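Local coordinates for protein mediator of RNA polymerase II transcription subunit 6 (Schizosaccharomyces pombe, PDB 4H61) that serves as a subunit of the Mediator complex, the coactivator that conveys signals from gene-specific regulators to the RNA polymerase II machinery, at residues Glu15-Gln18 with Gly22-Thr25; Glu45-Gln50 with Gly59-Gln64; Asn95-Leu100 with Arg123-Thr128. All blocks are in the same frame, centred on the assembly; numbering follows the deposited sequence.

Contact 1. Residues Glu15-Gln18 with Gly22-Thr25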
loop_
_atom_site.group_PDB
_atom_site.type_symbol
_atom_site.label_atom_id
_atom_site.label_comp_id
_atom_site.label_asym_id
_atom_site.label_seq_id
_atom_site.Cartn_x
_atom_site.Cartn_y
_atom_site.Cartn_z
ATOM N N GLU A 15 18.314 9.146 -7.187
ATOM C CA GLU A 15 18.316 9.568 -8.587
ATOM C C GLU A 15 16.911 9.602 -9.185
ATOM O O GLU A 15 16.675 10.255 -10.199
ATOM C CB GLU A 15 19.243 8.674 -9.427
ATOM C CG GLU A 15 18.925 7.173 -9.382
ATOM C CD GLU A 15 19.564 6.444 -8.196
ATOM O OE1 GLU A 15 19.797 7.082 -7.148
ATOM O OE2 GLU A 15 19.831 5.225 -8.314
ATOM N N TRP A 16 15.982 8.893 -8.553
ATOM C CA TRP A 16 14.587 8.905 -8.977
ATOM C C TRP A 16 13.881 10.095 -8.333
ATOM O O TRP A 16 13.080 10.783 -8.970
ATOM C CB TRP A 16 13.908 7.596 -8.567
ATOM C CG TRP A 16 12.535 7.376 -9.139
ATOM C CD1 TRP A 16 12.217 6.635 -10.240
ATOM C CD2 TRP A 16 11.291 7.872 -8.620
ATOM N NE1 TRP A 16 10.856 6.647 -10.446
ATOM C CE2 TRP A 16 10.266 7.398 -9.463
ATOM C CE3 TRP A 16 10.948 8.674 -7.528
ATOM C CZ2 TRP A 16 8.922 7.701 -9.250
ATOM C CZ3 TRP A 16 9.610 8.975 -7.319
ATOM C CH2 TRP A 16 8.614 8.488 -8.175
ATOM N N VAL A 17 14.196 10.333 -7.063
ATOM C CA VAL A 17 13.592 11.417 -6.302
ATOM C C VAL A 17 13.870 12.771 -6.946
ATOM O O VAL A 17 12.962 13.591 -7.098
ATOM C CB VAL A 17 14.096 11.427 -4.845
ATOM C CG1 VAL A 17 13.500 12.600 -4.082
ATOM C CG2 VAL A 17 13.754 10.111 -4.161
ATOM N N GLN A 18 15.124 12.998 -7.329
ATOM C CA GLN A 18 15.507 14.235 -8.000
ATOM C C GLN A 18 14.806 14.363 -9.348
ATOM O O GLN A 18 14.357 15.444 -9.726
ATOM C CB GLN A 18 17.024 14.304 -8.177
ATOM C CG GLN A 18 17.791 14.565 -6.887
ATOM C CD GLN A 18 19.297 14.565 -7.093
ATOM O OE1 GLN A 18 19.831 13.756 -7.857
ATOM N NE2 GLN A 18 19.990 15.478 -6.416
ATOM N N GLY A 22 11.145 15.522 -5.931
ATOM C CA GLY A 22 10.911 15.212 -4.530
ATOM C C GLY A 22 9.686 14.349 -4.299
ATOM O O GLY A 22 8.797 14.263 -5.150
ATOM N N LEU A 23 9.629 13.708 -3.139
ATOM C CA LEU A 23 8.520 12.809 -2.842
ATOM C C LEU A 23 7.249 13.565 -2.503
ATOM O O LEU A 23 7.270 14.553 -1.770
ATOM C CB LEU A 23 8.870 11.846 -1.704
ATOM C CG LEU A 23 9.923 10.778 -1.993
ATOM C CD1 LEU A 23 9.978 9.758 -0.859
ATOM C CD2 LEU A 23 9.647 10.101 -3.333
ATOM N N ARG A 24 6.142 13.082 -3.051
ATOM C CA ARG A 24 4.824 13.604 -2.734
ATOM C C ARG A 24 3.857 12.430 -2.654
ATOM O O ARG A 24 4.099 11.383 -3.261
ATOM C CB ARG A 24 4.372 14.604 -3.804
ATOM C CG ARG A 24 5.130 15.930 -3.785
ATOM C CD ARG A 24 4.912 16.752 -5.057
ATOM N NE ARG A 24 5.647 16.222 -6.206
ATOM C CZ ARG A 24 5.081 15.609 -7.244
ATOM N NH1 ARG A 24 3.763 15.451 -7.289
ATOM N NH2 ARG A 24 5.835 15.160 -8.243
ATOM N N THR A 25 2.773 12.601 -1.900
ATOM C CA THR A 25 1.708 11.601 -1.816
ATOM C C THR A 25 1.277 11.173 -3.216
ATOM O O THR A 25 0.979 10.003 -3.460
ATOM C CB THR A 25 0.487 12.158 -1.055
ATOM O OG1 THR A 25 0.871 12.486 0.284
ATOM C CG2 THR A 25 -0.644 11.142 -1.013
#
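Val17 and Trp16 meet Leu23 through branches set by their first torsions. In Val17, CG1 stands anti to the backbone N (chi1 178°), beside the carbonyl carbon, and faces the returning chain, whereas CG2 lies beside the backbone N and faces the end of Leu23. Trp16 CG is likewise anti to its own N, which brings the edge of the six-membered ring, at CZ3, up to the same leucine. On Leu23 the CD2 methyl does the touching. This methyl comes to the edge of the indole, near the ring plane, with CD2 4.1 Å from Trp16 CZ3. It also meets Val17, at 4.2 Å from CG2, each of the two side chains crossing the leucine at about a right angle.

Next to these apolar groups the backbone closes the turn. Gly22 N donates to Val17 O at 2.9 Å, a fairly straight bond (164° at the hydrogen) tilted somewhat from the carbonyl plane. This i+5 to i bond spans the turn that follows helix 14-19. Gly22, beyond the helix, adopts a positive phi at which a CB would press on the preceding carbonyl oxygen. Val17 CG1 packs on Gly22 CA at 3.7 Å.

Tyr31 of helix 28-33 receives all three side chains: its ring meets that of Trp16 with the planes at about 35°, and Val17 and Leu23 touch it too. Both aliphatic residues also reach Glu108, in the turn between strands 97-106 and 109-112, while Thr25 OG1 bonds to Trp84 NE1 on strand 83-91.

Contact 2. Residues Glu45-Gln50 with Gly59-Gln64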
loop_
_atom_site.group_PDB
_atom_site.type_symbol
_atom_site.label_atom_id
_atom_site.label_comp_id
_atom_site.label_asym_id
_atom_site.label_seq_id
_atom_site.Cartn_x
_atom_site.Cartn_y
_atom_site.Cartn_z
ATOM N N GLU A 45 -0.182 -3.261 -9.733
ATOM C CA GLU A 45 0.539 -3.431 -10.982
ATOM C C GLU A 45 -0.418 -3.652 -12.151
ATOM O O GLU A 45 -0.208 -3.137 -13.258
ATOM C CB GLU A 45 1.525 -4.603 -10.864
ATOM C CG GLU A 45 2.289 -4.916 -12.132
ATOM C CD GLU A 45 3.293 -3.842 -12.511
ATOM O OE1 GLU A 45 3.451 -2.857 -11.748
ATOM O OE2 GLU A 45 3.930 -3.990 -13.583
ATOM N N MET A 46 -1.473 -4.418 -11.896
ATOM C CA MET A 46 -2.427 -4.746 -12.939
ATOM C C MET A 46 -3.046 -3.453 -13.437
ATOM O O MET A 46 -3.166 -3.228 -14.644
ATOM C CB MET A 46 -3.497 -5.698 -12.411
ATOM C CG MET A 46 -4.543 -6.098 -13.449
ATOM S SD MET A 46 -5.936 -4.940 -13.589
ATOM C CE MET A 46 -6.862 -5.725 -14.911
ATOM N N LEU A 47 -3.411 -2.597 -12.487
ATOM C CA LEU A 47 -3.963 -1.286 -12.794
ATOM C C LEU A 47 -2.970 -0.400 -13.539
ATOM O O LEU A 47 -3.363 0.304 -14.466
ATOM C CB LEU A 47 -4.438 -0.598 -11.518
ATOM C CG LEU A 47 -5.778 -1.100 -10.970
ATOM C CD1 LEU A 47 -6.073 -0.556 -9.573
ATOM C CD2 LEU A 47 -6.895 -0.727 -11.920
ATOM N N LYS A 48 -1.693 -0.433 -13.145
ATOM C CA LYS A 48 -0.700 0.425 -13.790
ATOM C C LYS A 48 -0.672 0.126 -15.278
ATOM O O LYS A 48 -0.559 1.030 -16.108
ATOM C CB LYS A 48 0.705 0.243 -13.196
ATOM C CG LYS A 48 1.774 1.154 -13.838
ATOM C CD LYS A 48 3.207 0.862 -13.362
ATOM C CE LYS A 48 3.862 -0.262 -14.182
ATOM N NZ LYS A 48 5.179 -0.761 -13.628
ATOM N N MET A 49 -0.811 -1.150 -15.611
ATOM C CA MET A 49 -0.669 -1.581 -16.993
ATOM C C MET A 49 -1.922 -1.392 -17.841
ATOM O O MET A 49 -1.814 -1.113 -19.033
ATOM C CB MET A 49 -0.166 -3.020 -17.050
ATOM C CG MET A 49 1.178 -3.189 -16.370
ATOM S SD MET A 49 2.590 -2.831 -17.444
ATOM C CE MET A 49 2.694 -1.047 -17.391
ATOM N N GLN A 50 -3.102 -1.537 -17.244
ATOM C CA GLN A 50 -4.320 -1.239 -17.980
ATOM C C GLN A 50 -4.288 0.237 -18.354
ATOM O O GLN A 50 -4.677 0.620 -19.458
ATOM C CB GLN A 50 -5.574 -1.564 -17.162
ATOM C CG GLN A 50 -5.898 -3.051 -17.072
ATOM C CD GLN A 50 -6.275 -3.672 -18.410
ATOM O OE1 GLN A 50 -6.974 -3.059 -19.216
ATOM N NE2 GLN A 50 -5.812 -4.899 -18.649
ATOM N N GLY A 59 -8.095 7.567 -12.399
ATOM C CA GLY A 59 -8.482 8.381 -11.262
ATOM C C GLY A 59 -8.072 7.820 -9.916
ATOM O O GLY A 59 -6.951 7.339 -9.749
ATOM N N ASP A 60 -8.991 7.878 -8.956
ATOM C CA ASP A 60 -8.694 7.520 -7.573
ATOM C C ASP A 60 -8.348 6.043 -7.420
ATOM O O ASP A 60 -9.181 5.170 -7.668
ATOM C CB ASP A 60 -9.867 7.886 -6.665
ATOM C CG ASP A 60 -9.592 7.588 -5.205
ATOM O OD1 ASP A 60 -8.857 8.370 -4.566
ATOM O OD2 ASP A 60 -10.121 6.579 -4.691
ATOM N N LEU A 61 -7.115 5.773 -7.008
ATOM C CA LEU A 61 -6.622 4.409 -6.879
ATOM C C LEU A 61 -7.452 3.586 -5.904
ATOM O O LEU A 61 -7.876 2.475 -6.227
ATOM C CB LEU A 61 -5.169 4.422 -6.411
ATOM C CG LEU A 61 -4.552 3.059 -6.111
ATOM C CD1 LEU A 61 -4.434 2.233 -7.386
ATOM C CD2 LEU A 61 -3.204 3.225 -5.447
ATOM N N ASN A 62 -7.673 4.137 -4.714
ATOM C CA ASN A 62 -8.403 3.441 -3.657
ATOM C C ASN A 62 -9.787 2.966 -4.082
ATOM O O ASN A 62 -10.267 1.927 -3.621
ATOM C CB ASN A 62 -8.524 4.327 -2.420
ATOM C CG ASN A 62 -7.185 4.635 -1.795
ATOM O OD1 ASN A 62 -6.816 5.799 -1.638
ATOM N ND2 ASN A 62 -6.445 3.593 -1.435
ATOM N N SER A 63 -10.437 3.725 -4.955
ATOM C CA SER A 63 -11.749 3.311 -5.421
ATOM C C SER A 63 -11.590 2.179 -6.427
ATOM O O SER A 63 -12.411 1.265 -6.481
ATOM C CB SER A 63 -12.542 4.486 -6.006
ATOM O OG SER A 63 -11.972 4.939 -7.216
ATOM N N GLN A 64 -10.520 2.227 -7.209
ATOM C CA GLN A 64 -10.232 1.145 -8.142
ATOM C C GLN A 64 -9.906 -0.164 -7.416
ATOM O O GLN A 64 -10.307 -1.246 -7.855
ATOM C CB GLN A 64 -9.097 1.535 -9.088
ATOM C CG GLN A 64 -9.514 2.488 -10.200
ATOM C CD GLN A 64 -10.459 1.843 -11.205
ATOM O OE1 GLN A 64 -10.714 0.637 -11.154
ATOM N NE2 GLN A 64 -10.980 2.647 -12.123
#
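Leu47 on helix 43-53 meets Leu61 and Gln64, which stand one turn apart on helix 61-66, and the contact between the two helices is mainly apolar, with no polar bond across it. The CD1 methyl of Leu47 does most of the touching, 3.7 Å from Gln64 CB and 3.9 Å from Leu61 CD1, so that it rests against the root of one side chain and the end of the other. Leu61 has CG anti to N (chi1 175°), which swings its CD1 across to the neighbouring helix. Leu47 CD2 adds a looser approach to Gln64 OE1.

The polar interactions stay within each helix or run to residues nearby in sequence. Gln64 is bent at chi2 (-68°), which folds its amide back alongside the leucine, and OE1 accepts from Arg67 NH1. At the start of helix 61-66, Asp60 is the N-cap: its OD2 accepts from Ser63 N at 2.9 Å, on the anti side of the carboxylate and 28° out of its plane. Ser63 OG returns a bond to Asp60 O at 2.8 Å, and that carbonyl oxygen also takes Gln64 N.

Charge pairing belongs to the far side of helix 43-53. Lys48 NZ forms a long salt bridge with Glu45, 3.3 Å from OE1, and this oxygen has a second partner in Tyr38 OH.

Leu58 touches both Leu47 and Gln64, and Leu68 also covers Leu47. The chemistry implies a small surface junction held by van der Waals packing around one leucine, in which the cap and the arginine satisfy polar groups of helix 61-66 without tying the two helices together.

Contact 3. Residues Asn95-Leu100 with Arg123-Thr128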
loop_
_atom_site.group_PDB
_atom_site.type_symbol
_atom_site.label_atom_id
_atom_site.label_comp_id
_atom_site.label_asym_id
_atom_site.label_seq_id
_atom_site.Cartn_x
_atom_site.Cartn_y
_atom_site.Cartn_z
ATOM N N ASN A 95 -15.432 -5.464 1.228
ATOM C CA ASN A 95 -15.589 -5.101 2.630
ATOM C C ASN A 95 -14.471 -5.606 3.521
ATOM O O ASN A 95 -14.346 -5.168 4.659
ATOM C CB ASN A 95 -16.919 -5.628 3.177
ATOM C CG ASN A 95 -18.115 -5.080 2.430
ATOM O OD1 ASN A 95 -18.216 -3.873 2.190
ATOM N ND2 ASN A 95 -19.026 -5.966 2.046
ATOM N N GLU A 96 -13.676 -6.545 3.028
ATOM C CA GLU A 96 -12.657 -7.145 3.877
ATOM C C GLU A 96 -11.258 -7.074 3.290
ATOM O O GLU A 96 -11.060 -7.164 2.075
ATOM C CB GLU A 96 -13.011 -8.587 4.234
ATOM C CG GLU A 96 -14.192 -8.708 5.174
ATOM C CD GLU A 96 -14.289 -10.080 5.804
ATOM O OE1 GLU A 96 -15.372 -10.409 6.343
ATOM O OE2 GLU A 96 -13.278 -10.822 5.765
ATOM N N VAL A 97 -10.292 -6.924 4.187
ATOM C CA VAL A 97 -8.900 -6.797 3.819
ATOM C C VAL A 97 -8.054 -7.452 4.906
ATOM O O VAL A 97 -8.367 -7.340 6.088
ATOM C CB VAL A 97 -8.548 -5.308 3.659
ATOM C CG1 VAL A 97 -7.133 -5.019 4.099
ATOM C CG2 VAL A 97 -8.786 -4.868 2.232
ATOM N N LYS A 98 -7.001 -8.164 4.519
ATOM C CA LYS A 98 -6.101 -8.738 5.513
ATOM C C LYS A 98 -4.732 -8.087 5.417
ATOM O O LYS A 98 -4.035 -8.224 4.414
ATOM C CB LYS A 98 -5.992 -10.255 5.372
ATOM C CG LYS A 98 -5.101 -10.877 6.431
ATOM C CD LYS A 98 -4.962 -12.382 6.250
ATOM C CE LYS A 98 -4.011 -12.982 7.285
ATOM N NZ LYS A 98 -2.659 -12.354 7.221
ATOM N N PRO A 99 -4.352 -7.348 6.459
ATOM C CA PRO A 99 -3.057 -6.662 6.481
ATOM C C PRO A 99 -1.934 -7.683 6.544
ATOM O O PRO A 99 -1.979 -8.576 7.391
ATOM C CB PRO A 99 -3.108 -5.851 7.779
ATOM C CG PRO A 99 -4.575 -5.751 8.114
ATOM C CD PRO A 99 -5.167 -7.043 7.644
ATOM N N LEU A 100 -0.956 -7.554 5.652
ATOM C CA LEU A 100 0.133 -8.520 5.552
ATOM C C LEU A 100 1.415 -7.968 6.151
ATOM O O LEU A 100 2.006 -8.589 7.037
ATOM C CB LEU A 100 0.354 -8.932 4.096
ATOM C CG LEU A 100 -0.830 -9.716 3.535
ATOM C CD1 LEU A 100 -0.601 -10.154 2.072
ATOM C CD2 LEU A 100 -1.109 -10.898 4.454
ATOM N N ARG A 123 -5.716 -5.555 14.199
ATOM C CA ARG A 123 -6.564 -5.400 15.372
ATOM C C ARG A 123 -7.594 -4.291 15.155
ATOM O O ARG A 123 -8.744 -4.393 15.601
ATOM C CB ARG A 123 -5.735 -5.139 16.622
ATOM C CG ARG A 123 -5.252 -6.408 17.271
ATOM C CD ARG A 123 -4.679 -6.150 18.650
ATOM N NE ARG A 123 -4.293 -7.398 19.310
ATOM C CZ ARG A 123 -3.116 -7.601 19.896
ATOM N NH1 ARG A 123 -2.206 -6.634 19.908
ATOM N NH2 ARG A 123 -2.851 -8.768 20.472
ATOM N N MET A 124 -7.176 -3.244 14.455
ATOM C CA MET A 124 -8.080 -2.165 14.109
ATOM C C MET A 124 -9.160 -2.703 13.175
ATOM O O MET A 124 -10.356 -2.467 13.381
ATOM C CB MET A 124 -7.313 -1.030 13.433
ATOM C CG MET A 124 -8.152 0.210 13.179
ATOM S SD MET A 124 -7.307 1.359 12.088
ATOM C CE MET A 124 -7.415 0.473 10.542
ATOM N N LEU A 125 -8.725 -3.441 12.158
ATOM C CA LEU A 125 -9.647 -3.974 11.167
ATOM C C LEU A 125 -10.570 -5.035 11.750
ATOM O O LEU A 125 -11.772 -5.017 11.486
ATOM C CB LEU A 125 -8.900 -4.496 9.939
ATOM C CG LEU A 125 -8.308 -3.370 9.083
ATOM C CD1 LEU A 125 -7.613 -3.909 7.850
ATOM C CD2 LEU A 125 -9.386 -2.374 8.689
ATOM N N ASN A 126 -10.019 -5.944 12.549
ATOM C CA ASN A 126 -10.837 -6.958 13.209
ATOM C C ASN A 126 -11.975 -6.342 14.016
ATOM O O ASN A 126 -13.124 -6.775 13.916
ATOM C CB ASN A 126 -9.992 -7.844 14.125
ATOM C CG ASN A 126 -9.124 -8.809 13.358
ATOM O OD1 ASN A 126 -9.438 -9.184 12.226
ATOM N ND2 ASN A 126 -8.019 -9.220 13.968
ATOM N N ALA A 127 -11.650 -5.331 14.817
ATOM C CA ALA A 127 -12.658 -4.680 15.642
ATOM C C ALA A 127 -13.723 -4.047 14.756
ATOM O O ALA A 127 -14.919 -4.144 15.038
ATOM C CB ALA A 127 -12.023 -3.640 16.536
ATOM N N THR A 128 -13.279 -3.407 13.678
ATOM C CA THR A 128 -14.194 -2.816 12.711
ATOM C C THR A 128 -15.105 -3.887 12.113
ATOM O O THR A 128 -16.328 -3.764 12.139
ATOM C CB THR A 128 -13.434 -2.109 11.572
ATOM O OG1 THR A 128 -12.616 -1.071 12.117
ATOM C CG2 THR A 128 -14.408 -1.499 10.575
#
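Leu125 reaches from helix 115-135 to strand 97-106 with a single methyl. Its CD1 lies 3.6 Å from Pro99 CG and 3.9 Å from Val97 CG1, and so touches two residues that stand two positions apart in the strand, Pro99 turned to the helix and Val97 lying more to the side. It also rests 3.9 Å from the carbonyl oxygen Val97 O. With CG opposite the carbonyl carbon (chi1 -71°) and a nearly extended second torsion, the leucine stretches straight toward the strand. Its branch runs past the proline ring in the opposite direction, while it meets the valine at a slant.

The contact lays the long C-terminal helix on one face of the four-stranded antiparallel sheet, on one of its two inner strands. Val97 is flanked by Gln89 and Arg91 of strand 83-91 and meets Tyr129 one helical turn beyond Leu125; Pro99 is covered further by Ala121 and Thr122. Backbone hydrogen bonds between Lys98 and Asn90 and between Leu100 and Lys88 hold the strand in the sheet. Farther out, Glu96 OE1 forms a salt bridge with Lys133 NZ, and on the helix Thr128 OG1 bonds Met124 O at 2.9 Å from above the carbonyl plane, on the face opposite Thr128 N.

In the fold
From the N terminus, contact 1 closes a three-residue loop where the chain leaves helix 14-19 and heads for helix 28-33. Contact 2 follows, closing a loop of eight residues, 51-58, that includes the end of helix 43-53, and so pairing it with helix 61-66 just before the sheet begins. Contact 3 closes the longest loop, 22 residues running through strand 109-112, and joins the last helix, 115-135, to the sheet. The three lie in series, neither nesting nor crossing. Contact 2 is intermediate in space, its centre about 20 Å from that of contact 1 and 21 Å from that of contact 3; contacts 1 and 3 occupy opposite sides of the chain's centre.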